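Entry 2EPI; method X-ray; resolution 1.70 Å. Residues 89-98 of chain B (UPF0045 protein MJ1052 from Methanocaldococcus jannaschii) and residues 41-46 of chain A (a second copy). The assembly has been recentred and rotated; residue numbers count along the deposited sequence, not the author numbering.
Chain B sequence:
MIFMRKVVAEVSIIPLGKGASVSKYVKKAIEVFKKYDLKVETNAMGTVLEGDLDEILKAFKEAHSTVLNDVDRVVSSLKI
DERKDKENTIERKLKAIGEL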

ATOM      1  N   THR B  89      19.681   5.558  -2.709  1.00 26.32           N
ATOM      2  CA  THR B  89      19.634   5.406  -4.157  1.00 25.67           C
ATOM      3  C   THR B  89      19.049   4.064  -4.579  1.00 25.35           C
ATOM      4  O   THR B  89      19.119   3.075  -3.847  1.00 25.10           O
ATOM      5  CB  THR B  89      21.041   5.502  -4.790  1.00 26.28           C
ATOM      6  OG1 THR B  89      21.832   4.393  -4.347  1.00 24.17           O
ATOM      7  CG2 THR B  89      21.723   6.804  -4.401  1.00 27.57           C
ATOM      8  N   ILE B  90      18.476   4.042  -5.775  1.00 26.60           N
ATOM      9  CA  ILE B  90      17.912   2.827  -6.338  1.00 25.71           C
ATOM     10  C   ILE B  90      19.064   1.856  -6.572  1.00 27.29           C
ATOM     11  O   ILE B  90      18.949   0.655  -6.343  1.00 25.65           O
ATOM     12  CB  ILE B  90      17.235   3.116  -7.685  1.00 26.62           C
ATOM     13  CG1 ILE B  90      15.955   3.923  -7.454  1.00 26.80           C
ATOM     14  CG2 ILE B  90      16.962   1.819  -8.424  1.00 27.13           C
ATOM     15  CD1 ILE B  90      15.353   4.492  -8.714  1.00 29.71           C
ATOM     16  N   GLU B  91      20.184   2.396  -7.033  1.00 28.47           N
ATOM     17  CA  GLU B  91      21.354   1.580  -7.313  1.00 31.05           C
ATOM     18  C   GLU B  91      21.825   0.789  -6.097  1.00 30.08           C
ATOM     19  O   GLU B  91      22.039  -0.422  -6.185  1.00 30.61           O
ATOM     20  CB  GLU B  91      22.491   2.461  -7.829  1.00 35.06           C
ATOM     21  CG  GLU B  91      23.683   1.684  -8.362  1.00 40.51           C
ATOM     22  CD  GLU B  91      24.649   2.571  -9.123  1.00 44.26           C
ATOM     23  OE1 GLU B  91      24.208   3.222 -10.096  1.00 45.97           O
ATOM     24  OE2 GLU B  91      25.842   2.618  -8.748  1.00 46.92           O
ATOM     25  N   ARG B  92      21.981   1.462  -4.961  1.00 28.21           N
ATOM     26  CA  ARG B  92      22.448   0.780  -3.760  1.00 29.89           C
ATOM     27  C   ARG B  92      21.447  -0.265  -3.278  1.00 30.22           C
ATOM     28  O   ARG B  92      21.834  -1.369  -2.899  1.00 29.67           O
ATOM     29  CB  ARG B  92      22.719   1.777  -2.629  1.00 31.96           C
ATOM     30  CG  ARG B  92      23.463   1.156  -1.441  1.00 32.73           C
ATOM     31  CD  ARG B  92      23.403   2.040  -0.208  1.00 35.15           C
ATOM     32  NE  ARG B  92      22.025   2.272   0.212  1.00 36.70           N
ATOM     33  CZ  ARG B  92      21.184   1.315   0.597  1.00 37.72           C
ATOM     34  NH1 ARG B  92      21.574   0.046   0.624  1.00 36.49           N
ATOM     35  NH2 ARG B  92      19.943   1.627   0.944  1.00 37.61           N
ATOM     36  N   LYS B  93      20.162   0.077  -3.299  1.00 28.65           N
ATOM     37  CA  LYS B  93      19.138  -0.860  -2.844  1.00 30.25           C
ATOM     38  C   LYS B  93      19.154  -2.148  -3.651  1.00 31.26           C
ATOM     39  O   LYS B  93      19.043  -3.241  -3.095  1.00 32.19           O
ATOM     40  CB  LYS B  93      17.745  -0.233  -2.929  1.00 30.98           C
ATOM     41  CG  LYS B  93      17.527   0.928  -1.972  1.00 34.27           C
ATOM     42  CD  LYS B  93      16.044   1.129  -1.671  1.00 34.76           C
ATOM     43  CE  LYS B  93      15.467  -0.089  -0.967  1.00 37.07           C
ATOM     44  NZ  LYS B  93      14.041   0.087  -0.579  1.00 33.49           N
ATOM     45  N   LEU B  94      19.292  -2.013  -4.964  1.00 31.96           N
ATOM     46  CA  LEU B  94      19.317  -3.172  -5.846  1.00 33.52           C
ATOM     47  C   LEU B  94      20.594  -4.000  -5.683  1.00 34.19           C
ATOM     48  O   LEU B  94      20.549  -5.230  -5.706  1.00 35.22           O
ATOM     49  CB  LEU B  94      19.158  -2.721  -7.301  1.00 32.27           C
ATOM     50  CG  LEU B  94      17.780  -2.157  -7.670  1.00 32.96           C
ATOM     51  CD1 LEU B  94      17.807  -1.585  -9.074  1.00 32.94           C
ATOM     52  CD2 LEU B  94      16.735  -3.259  -7.560  1.00 32.63           C
ATOM     53  N   LYS B  95      21.727  -3.329  -5.517  1.00 34.44           N
ATOM     54  CA  LYS B  95      22.998  -4.027  -5.352  1.00 36.56           C
ATOM     55  C   LYS B  95      23.055  -4.774  -4.023  1.00 36.99           C
ATOM     56  O   LYS B  95      23.599  -5.877  -3.946  1.00 36.23           O
ATOM     57  CB  LYS B  95      24.165  -3.036  -5.445  1.00 36.61           C
ATOM     58  CG  LYS B  95      24.383  -2.479  -6.844  1.00 40.37           C
ATOM     59  CD  LYS B  95      25.579  -1.538  -6.901  1.00 42.30           C
ATOM     60  CE  LYS B  95      25.805  -1.039  -8.321  1.00 44.58           C
ATOM     61  NZ  LYS B  95      26.953  -0.093  -8.418  1.00 46.05           N
ATOM     62  N   ALA B  96      22.485  -4.172  -2.984  1.00 37.55           N
ATOM     63  CA  ALA B  96      22.474  -4.774  -1.654  1.00 39.08           C
ATOM     64  C   ALA B  96      21.738  -6.110  -1.620  1.00 40.75           C
ATOM     65  O   ALA B  96      22.047  -6.971  -0.795  1.00 40.44           O
ATOM     66  CB  ALA B  96      21.846  -3.808  -0.649  1.00 39.35           C
ATOM     67  N   ILE B  97      20.765  -6.284  -2.512  1.00 41.74           N
ATOM     68  CA  ILE B  97      20.001  -7.527  -2.560  1.00 43.95           C
ATOM     69  C   ILE B  97      20.371  -8.389  -3.763  1.00 45.30           C
ATOM     70  O   ILE B  97      19.556  -9.175  -4.246  1.00 44.99           O
ATOM     71  CB  ILE B  97      18.477  -7.255  -2.603  1.00 43.12           C
ATOM     72  CG1 ILE B  97      18.128  -6.420  -3.837  1.00 43.37           C
ATOM     73  CG2 ILE B  97      18.040  -6.549  -1.329  1.00 44.03           C
ATOM     74  CD1 ILE B  97      16.645  -6.122  -3.980  1.00 42.40           C
ATOM     75  N   GLY B  98      21.601  -8.240  -4.245  1.00 47.11           N
ATOM     76  CA  GLY B  98      22.034  -9.028  -5.387  1.00 48.86           C
ATOM     77  C   GLY B  98      21.706  -8.377  -6.717  1.00 50.02           C
ATOM     78  O   GLY B  98      22.602  -8.316  -7.586  1.00 52.60           O
TER
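Chain A (41-46) ETNAMG

A short turn that follows a strand in chain A packs its alanine against one side of a chain B helix, a small and mostly apolar contact fastened by a single lysine-to-carbonyl hydrogen bond. The two stretches come from two copies of the same protein and bury 272 Å² between them, both sides summed.

Chain B is helical from Ile B90 onward. Thr B89 caps the start: Thr B89 OG1 accepts from Arg B92 N at 3.0 Å. Chain A enters as an extended strand at Glu A41 and Thr A42. At Ala A44 the backbone turns, with phi/psi of -68/-10, and at Met A45 the angles are -124/1. The turn is closed by a backbone hydrogen bond from Asn A43 N to Gly A46 O, 2.9 Å. Asn A43 OD1 also accepts from Met A45 N at 2.7 Å, so this side chain braces the turn within its own chain while its CA-to-CB bond points away from the helix.

Going from Thr A42 to Ala A44, chain A passes from the C-terminal end of the helix toward its N-terminal part. Thr A42 lies by Ile B97, and Ala A44 lies by Ile B90 and Lys B93. This short segment runs against the helix direction, obliquely. The nearest CA atoms in register are those of Ile B90 and Ala A44, 5.5 Å apart.

Ala A44 is the centre of the contact. It has the largest covered area of any residue here, 86 Å², and its CB points toward the helix. Ile B90 CG2 approaches Ala A44 CB to 3.7 Å. Lys B93 CB is 4.3 Å from Ala A44 CB, and Leu B94 CG is 4.4 Å from Ala A44 CB. The small methyl thus sits among three side chains spaced i, i+3 and i+4, which brings them to the same side of the helix.

Lys B93 adds the polar link. Its side chain extends toward the carbonyl of Ala A44, and Lys B93 NZ donates to Ala A44 O at 2.9 Å. Lys B93 NZ also lies 3.8 Å from Met A45 SD and is hydrogen-bonded elsewhere in the structure.

Farther along the helix, Leu B94 packs on the backbone at the start of the turn. Leu B94 CD2 is 3.7 Å from Asn A43 C and 3.8 Å from Ala A44 N. Farther on, Ile B97 CD1 meets Thr A42 CG2 at 3.8 Å. Glu B91 and Lys B95 take no part; they form their own salt bridge, Lys B95 NZ to Glu B91 OE2, 2.9 Å.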

ATOM      1  N   GLU A  41      10.064  -9.970 -11.168  1.00 21.56           N
ATOM      2  CA  GLU A  41      10.708  -8.721 -11.556  1.00 22.86           C
ATOM      3  C   GLU A  41      10.880  -7.838 -10.324  1.00 21.16           C
ATOM      4  O   GLU A  41       9.957  -7.138  -9.923  1.00 20.94           O
ATOM      5  CB  GLU A  41       9.863  -7.983 -12.597  1.00 26.23           C
ATOM      6  CG  GLU A  41       9.764  -8.687 -13.944  1.00 32.42           C
ATOM      7  CD  GLU A  41      11.121  -8.891 -14.593  1.00 37.04           C
ATOM      8  OE1 GLU A  41      11.936  -7.947 -14.565  1.00 40.37           O
ATOM      9  OE2 GLU A  41      11.370  -9.989 -15.138  1.00 40.10           O
ATOM     10  N   THR A  42      12.067  -7.881  -9.734  1.00 20.92           N
ATOM     11  CA  THR A  42      12.367  -7.100  -8.539  1.00 20.85           C
ATOM     12  C   THR A  42      12.778  -5.669  -8.856  1.00 19.69           C
ATOM     13  O   THR A  42      13.564  -5.424  -9.770  1.00 22.23           O
ATOM     14  CB  THR A  42      13.509  -7.751  -7.721  1.00 22.00           C
ATOM     15  OG1 THR A  42      13.072  -9.015  -7.208  1.00 24.76           O
ATOM     16  CG2 THR A  42      13.920  -6.853  -6.554  1.00 24.70           C
ATOM     17  N   ASN A  43      12.219  -4.724  -8.114  1.00 17.83           N
ATOM     18  CA  ASN A  43      12.574  -3.327  -8.280  1.00 17.84           C
ATOM     19  C   ASN A  43      13.066  -2.827  -6.923  1.00 17.93           C
ATOM     20  O   ASN A  43      13.107  -3.590  -5.957  1.00 17.53           O
ATOM     21  CB  ASN A  43      11.386  -2.507  -8.815  1.00 19.17           C
ATOM     22  CG  ASN A  43      10.177  -2.523  -7.898  1.00 20.04           C
ATOM     23  OD1 ASN A  43      10.190  -1.928  -6.821  1.00 17.34           O
ATOM     24  ND2 ASN A  43       9.112  -3.192  -8.336  1.00 18.09           N
ATOM     25  N   ALA A  44      13.453  -1.561  -6.844  1.00 17.23           N
ATOM     26  CA  ALA A  44      13.978  -1.007  -5.606  1.00 18.46           C
ATOM     27  C   ALA A  44      12.993  -0.863  -4.447  1.00 17.87           C
ATOM     28  O   ALA A  44      13.412  -0.588  -3.327  1.00 20.36           O
ATOM     29  CB  ALA A  44      14.639   0.344  -5.892  1.00 20.09           C
ATOM     30  N   MET A  45      11.697  -1.050  -4.698  1.00 17.26           N
ATOM     31  CA  MET A  45      10.704  -0.899  -3.632  1.00 17.76           C
ATOM     32  C   MET A  45       9.805  -2.119  -3.392  1.00 18.52           C
ATOM     33  O   MET A  45       8.922  -2.092  -2.531  1.00 19.56           O
ATOM     34  CB  MET A  45       9.823   0.322  -3.914  1.00 18.69           C
ATOM     35  CG  MET A  45      10.547   1.667  -3.800  1.00 18.45           C
ATOM     36  SD  MET A  45      11.095   2.034  -2.106  1.00 20.30           S
ATOM     37  CE  MET A  45       9.544   2.520  -1.327  1.00 21.09           C
ATOM     38  N   GLY A  46      10.024  -3.180  -4.149  1.00 16.83           N
ATOM     39  CA  GLY A  46       9.218  -4.376  -3.985  1.00 16.29           C
ATOM     40  C   GLY A  46       9.513  -5.322  -5.125  1.00 18.64           C
ATOM     41  O   GLY A  46      10.439  -5.086  -5.904  1.00 18.87           O
TER